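Local coordinates for putative carboxynorspermidine decarboxylase protein (PDB 3MT1), which probably catalyses the pyridoxal-phosphate-dependent decarboxylation of carboxynorspermidine and carboxyspermidine, yielding norspermidine and spermidine, at residues A111-Q123 against V149-H162. Residues are numbered along the deposited sequence; the frame is centred on the assembly and turned at random.
Sequences AAGIARGLRLNPQ and VERVMDRINGFMIH
Arg116 grips the backbone carbonyl of Arg155 side-on with two nitrogens: NE lies 2.8 Å from Arg155 O, nearly in line with the C=O bond, and NH2 reaches the same oxygen from above the carbonyl plane. A bend at chi3 (-47°) turns the guanidinium back onto this carbonyl, in the loop leading into strand 158-160. With an alanine here, Arg155 O is likely to lose both of these donors, and the loop to be tied less firmly to the start of strand 115-119. Further along, the two strands run parallel. Leu118 N bonds to Gly158 O, Leu118 O takes Met160 N at 2.9 Å, and Leu120 N meets Met160 O at 2.8 Å. Beyond the last of these, one water accepts from Arg119 NE and His162 N and donates to Leu120 O. The extended Arg119 chain, CG anti to the backbone N (chi1 -168°), runs past Met160, whose SE lies 3.9 Å from Arg119 CG; Arg119 NH2 makes a weak hydrogen bond to His162 O, while Arg119 NH1 bonds to Tyr77 OH. On the other face of the sheet Leu118 CB packs on Ile156 CD1, and Leu120 sets CD2 over the Phe159 ring in a CH-pi contact, 3.5 Å from the centroid. Leu120 CB also rests on Ile161 CG1 at 3.8 Å; Leu120 meets Phe184 and Ile161 meets Ile180, both of helix 170-190. This is the pairing of the fifth and sixth strands of a closed eight-stranded parallel beta/alpha barrel, the TIM-barrel fold of class-II Orn/Lys/Arg decarboxylases.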
loop_
_atom_site.group_PDB
_atom_site.type_symbol
_atom_site.label_atom_id
_atom_site.label_comp_id
_atom_site.label_asym_id
_atom_site.label_seq_id
_atom_site.Cartn_x
_atom_site.Cartn_y
_atom_site.Cartn_z
ATOM N N ALA B 111 -1.695 -30.402 -12.618
ATOM C CA ALA B 111 -0.515 -29.851 -13.281
ATOM C C ALA B 111 0.158 -30.877 -14.207
ATOM O O ALA B 111 1.283 -30.667 -14.675
ATOM C CB ALA B 111 0.473 -29.322 -12.227
ATOM N N ALA B 112 -0.536 -31.985 -14.467
ATOM C CA ALA B 112 0.037 -33.115 -15.192
ATOM C C ALA B 112 0.569 -32.769 -16.584
ATOM O O ALA B 112 1.510 -33.393 -17.046
ATOM C CB ALA B 112 -0.970 -34.253 -15.281
ATOM N N GLY B 113 -0.025 -31.790 -17.257
ATOM C CA GLY B 113 0.363 -31.517 -18.639
ATOM C C GLY B 113 1.620 -30.688 -18.834
ATOM O O GLY B 113 2.129 -30.585 -19.935
ATOM N N ILE B 114 2.111 -30.074 -17.768
ATOM C CA ILE B 114 3.238 -29.176 -17.853
ATOM C C ILE B 114 4.312 -29.640 -16.896
ATOM O O ILE B 114 4.054 -30.518 -16.057
ATOM C CB ILE B 114 2.830 -27.704 -17.541
ATOM C CG1 ILE B 114 2.105 -27.616 -16.190
ATOM C CG2 ILE B 114 1.983 -27.101 -18.700
ATOM C CD1 ILE B 114 1.914 -26.220 -15.680
ATOM N N ALA B 115 5.503 -29.055 -17.034
ATOM C CA ALA B 115 6.666 -29.344 -16.187
ATOM C C ALA B 115 6.434 -28.862 -14.738
ATOM O O ALA B 115 5.986 -27.740 -14.526
ATOM C CB ALA B 115 7.934 -28.695 -16.776
ATOM N N ARG B 116 6.726 -29.715 -13.757
ATOM C CA ARG B 116 6.480 -29.389 -12.374
ATOM C C ARG B 116 7.805 -29.255 -11.654
ATOM O O ARG B 116 8.764 -29.991 -11.939
ATOM C CB ARG B 116 5.582 -30.452 -11.722
ATOM C CG ARG B 116 4.131 -30.479 -12.294
ATOM C CD ARG B 116 3.350 -31.763 -11.973
ATOM N NE ARG B 116 4.123 -32.982 -12.241
ATOM C CZ ARG B 116 4.306 -33.535 -13.439
ATOM N NH1 ARG B 116 3.777 -33.002 -14.544
ATOM N NH2 ARG B 116 5.032 -34.632 -13.539
ATOM N N GLY B 117 7.854 -28.298 -10.733
ATOM C CA GLY B 117 9.042 -27.998 -9.946
ATOM C C GLY B 117 8.723 -27.907 -8.474
ATOM O O GLY B 117 7.562 -27.883 -8.069
ATOM N N LEU B 118 9.760 -27.874 -7.648
ATOM C CA LEU B 118 9.577 -27.838 -6.209
ATOM C C LEU B 118 10.565 -26.822 -5.682
ATOM O O LEU B 118 11.701 -26.785 -6.130
ATOM C CB LEU B 118 9.841 -29.237 -5.610
ATOM C CG LEU B 118 9.655 -29.422 -4.093
ATOM C CD1 LEU B 118 8.185 -29.652 -3.727
ATOM C CD2 LEU B 118 10.510 -30.552 -3.530
ATOM N N ARG B 119 10.142 -25.982 -4.749
ATOM C CA ARG B 119 11.081 -25.056 -4.128
ATOM C C ARG B 119 11.920 -25.728 -3.056
ATOM O O ARG B 119 11.413 -26.475 -2.213
ATOM C CB ARG B 119 10.361 -23.872 -3.505
ATOM C CG ARG B 119 11.311 -22.782 -3.111
ATOM C CD ARG B 119 10.618 -21.643 -2.453
ATOM N NE ARG B 119 11.564 -20.571 -2.159
ATOM C CZ ARG B 119 11.216 -19.319 -1.884
ATOM N NH1 ARG B 119 9.926 -18.968 -1.874
ATOM N NH2 ARG B 119 12.159 -18.417 -1.634
ATOM N N LEU B 120 13.211 -25.441 -3.078
ATOM C CA LEU B 120 14.121 -25.985 -2.101
ATOM C C LEU B 120 14.660 -24.855 -1.263
ATOM O O LEU B 120 14.975 -23.786 -1.772
ATOM C CB LEU B 120 15.254 -26.718 -2.807
ATOM C CG LEU B 120 15.281 -28.242 -3.007
ATOM C CD1 LEU B 120 13.930 -28.895 -3.194
ATOM C CD2 LEU B 120 16.203 -28.539 -4.190
ATOM N N ASN B 121 14.732 -25.096 0.039
ATOM C CA ASN B 121 15.162 -24.095 1.002
ATOM C C ASN B 121 16.583 -24.430 1.399
ATOM O O ASN B 121 16.819 -25.474 2.018
ATOM C CB ASN B 121 14.239 -24.128 2.219
ATOM C CG ASN B 121 14.543 -23.028 3.244
ATOM O OD1 ASN B 121 15.541 -22.306 3.154
ATOM N ND2 ASN B 121 13.670 -22.917 4.244
ATOM N N PRO B 122 17.551 -23.578 1.013
ATOM C CA PRO B 122 18.908 -23.859 1.467
ATOM C C PRO B 122 19.128 -23.612 2.979
ATOM O O PRO B 122 19.875 -24.384 3.607
ATOM C CB PRO B 122 19.765 -22.928 0.605
ATOM C CG PRO B 122 18.930 -22.647 -0.600
ATOM C CD PRO B 122 17.536 -22.571 -0.064
ATOM N N GLN B 123 18.473 -22.603 3.566
ATOM C CA GLN B 123 18.715 -22.236 4.971
ATOM C C GLN B 123 18.805 -23.429 5.933
ATOM O O GLN B 123 17.848 -23.764 6.636
ATOM C CB GLN B 123 17.681 -21.214 5.456
ATOM N N VAL B 149 12.072 -35.297 -0.046
ATOM C CA VAL B 149 12.093 -34.876 -1.442
ATOM C C VAL B 149 12.124 -36.136 -2.327
ATOM O O VAL B 149 11.232 -36.364 -3.155
ATOM C CB VAL B 149 13.313 -33.957 -1.740
ATOM C CG1 VAL B 149 13.442 -33.675 -3.233
ATOM C CG2 VAL B 149 13.241 -32.667 -0.937
ATOM N N GLU B 150 13.140 -36.965 -2.092
ATOM C CA GLU B 150 13.402 -38.155 -2.871
ATOM C C GLU B 150 12.191 -39.045 -3.128
ATOM O O GLU B 150 12.077 -39.652 -4.203
ATOM C CB GLU B 150 14.495 -38.964 -2.200
ATOM C CG GLU B 150 15.886 -38.689 -2.729
ATOM C CD GLU B 150 16.650 -39.972 -2.989
ATOM O OE1 GLU B 150 16.400 -40.621 -4.039
ATOM O OE2 GLU B 150 17.494 -40.328 -2.137
ATOM N N ARG B 151 11.288 -39.122 -2.149
ATOM C CA ARG B 151 10.089 -39.949 -2.288
ATOM C C ARG B 151 9.149 -39.417 -3.384
ATOM O O ARG B 151 8.219 -40.101 -3.829
ATOM C CB ARG B 151 9.358 -40.097 -0.948
ATOM C CG ARG B 151 8.722 -41.474 -0.798
ATOM C CD ARG B 151 7.764 -41.541 0.357
ATOM N NE ARG B 151 6.439 -41.995 -0.071
ATOM C CZ ARG B 151 5.386 -41.186 -0.224
ATOM N NH1 ARG B 151 4.216 -41.677 -0.616
ATOM N NH2 ARG B 151 5.497 -39.885 0.020
ATOM N N VAL B 152 9.420 -38.205 -3.842
ATOM C CA VAL B 152 8.506 -37.557 -4.752
ATOM C C VAL B 152 9.170 -37.108 -6.084
ATOM O O VAL B 152 8.587 -36.373 -6.877
ATOM C CB VAL B 152 7.735 -36.477 -3.985
ATOM C CG1 VAL B 152 8.499 -35.159 -3.970
ATOM C CG2 VAL B 152 6.345 -36.328 -4.544
HETATM N N MSE B 153 10.363 -37.641 -6.340
HETATM C CA MSE B 153 11.160 -37.342 -7.534
HETATM C C MSE B 153 10.567 -37.827 -8.861
HETATM O O MSE B 153 10.909 -37.316 -9.907
HETATM C CB MSE B 153 12.568 -37.910 -7.361
HETATM C CG MSE B 153 13.397 -37.171 -6.336
HETATM SE SE MSE B 153 14.079 -35.449 -6.992
HETATM C CE MSE B 153 15.578 -36.098 -8.006
ATOM N N ASP B 154 9.679 -38.811 -8.815
ATOM C CA ASP B 154 9.030 -39.297 -10.033
ATOM C C ASP B 154 7.922 -38.353 -10.520
ATOM O O ASP B 154 7.242 -38.633 -11.505
ATOM C CB ASP B 154 8.474 -40.733 -9.815
ATOM N N ARG B 155 7.736 -37.233 -9.826
ATOM C CA ARG B 155 6.627 -36.337 -10.125
ATOM C C ARG B 155 7.104 -34.930 -10.468
ATOM O O ARG B 155 6.326 -34.106 -10.944
ATOM C CB ARG B 155 5.650 -36.280 -8.947
ATOM C CG ARG B 155 5.412 -37.614 -8.265
ATOM C CD ARG B 155 4.339 -37.505 -7.217
ATOM N NE ARG B 155 3.007 -37.539 -7.808
ATOM C CZ ARG B 155 1.871 -37.387 -7.129
ATOM N NH1 ARG B 155 1.880 -37.174 -5.812
ATOM N NH2 ARG B 155 0.708 -37.437 -7.776
ATOM N N ILE B 156 8.371 -34.633 -10.208
ATOM C CA ILE B 156 8.920 -33.332 -10.604
ATOM C C ILE B 156 10.005 -33.485 -11.663
ATOM O O ILE B 156 10.219 -34.557 -12.175
ATOM C CB ILE B 156 9.445 -32.508 -9.408
ATOM C CG1 ILE B 156 10.472 -33.333 -8.624
ATOM C CG2 ILE B 156 8.271 -31.983 -8.559
ATOM C CD1 ILE B 156 10.564 -33.005 -7.127
ATOM N N ASN B 157 10.711 -32.402 -11.927
ATOM C CA ASN B 157 11.487 -32.232 -13.133
ATOM C C ASN B 157 12.490 -31.065 -12.926
ATOM O O ASN B 157 13.425 -30.871 -13.709
ATOM C CB ASN B 157 10.464 -31.923 -14.224
ATOM C CG ASN B 157 11.066 -31.454 -15.494
ATOM O OD1 ASN B 157 10.760 -30.364 -15.939
ATOM N ND2 ASN B 157 11.862 -32.287 -16.137
ATOM N N GLY B 158 12.275 -30.309 -11.844
ATOM C CA GLY B 158 12.977 -29.066 -11.621
ATOM C C GLY B 158 12.931 -28.580 -10.191
ATOM O O GLY B 158 12.070 -28.978 -9.406
ATOM N N PHE B 159 13.880 -27.719 -9.850
ATOM C CA PHE B 159 13.881 -27.092 -8.540
ATOM C C PHE B 159 13.930 -25.594 -8.677
ATOM O O PHE B 159 14.475 -25.053 -9.647
ATOM C CB PHE B 159 15.083 -27.525 -7.711
ATOM C CG PHE B 159 15.114 -28.984 -7.389
ATOM C CD1 PHE B 159 14.026 -29.604 -6.792
ATOM C CD2 PHE B 159 16.243 -29.727 -7.651
ATOM C CE1 PHE B 159 14.059 -30.948 -6.485
ATOM C CE2 PHE B 159 16.291 -31.082 -7.337
ATOM C CZ PHE B 159 15.201 -31.695 -6.758
HETATM N N MSE B 160 13.342 -24.931 -7.689
HETATM C CA MSE B 160 13.490 -23.502 -7.531
HETATM C C MSE B 160 14.256 -23.260 -6.238
HETATM O O MSE B 160 14.000 -23.932 -5.245
HETATM C CB MSE B 160 12.133 -22.818 -7.495
HETATM C CG MSE B 160 12.260 -21.318 -7.442
HETATM SE SE MSE B 160 10.950 -20.497 -6.267
HETATM C CE MSE B 160 9.625 -20.112 -7.612
ATOM N N ILE B 161 15.206 -22.324 -6.279
ATOM C CA ILE B 161 15.979 -21.903 -5.105
ATOM C C ILE B 161 16.169 -20.405 -5.190
ATOM O O ILE B 161 16.723 -19.908 -6.156
ATOM C CB ILE B 161 17.391 -22.564 -5.055
ATOM C CG1 ILE B 161 17.314 -24.013 -4.585
ATOM C CG2 ILE B 161 18.322 -21.810 -4.132
ATOM C CD1 ILE B 161 17.184 -24.997 -5.735
ATOM N N HIS B 162 15.696 -19.674 -4.197
ATOM C CA HIS B 162 15.797 -18.229 -4.228
ATOM C C HIS B 162 16.243 -17.778 -2.839
ATOM O O HIS B 162 15.434 -17.588 -1.915
ATOM C CB HIS B 162 14.464 -17.610 -4.680
ATOM C CG HIS B 162 14.426 -16.110 -4.616
ATOM N ND1 HIS B 162 14.778 -15.307 -5.677
ATOM C CD2 HIS B 162 14.050 -15.269 -3.621
ATOM C CE1 HIS B 162 14.634 -14.038 -5.338
ATOM N NE2 HIS B 162 14.194 -13.987 -4.095
HETATM O O HOH W 1 14.132 -21.199 -2.123
#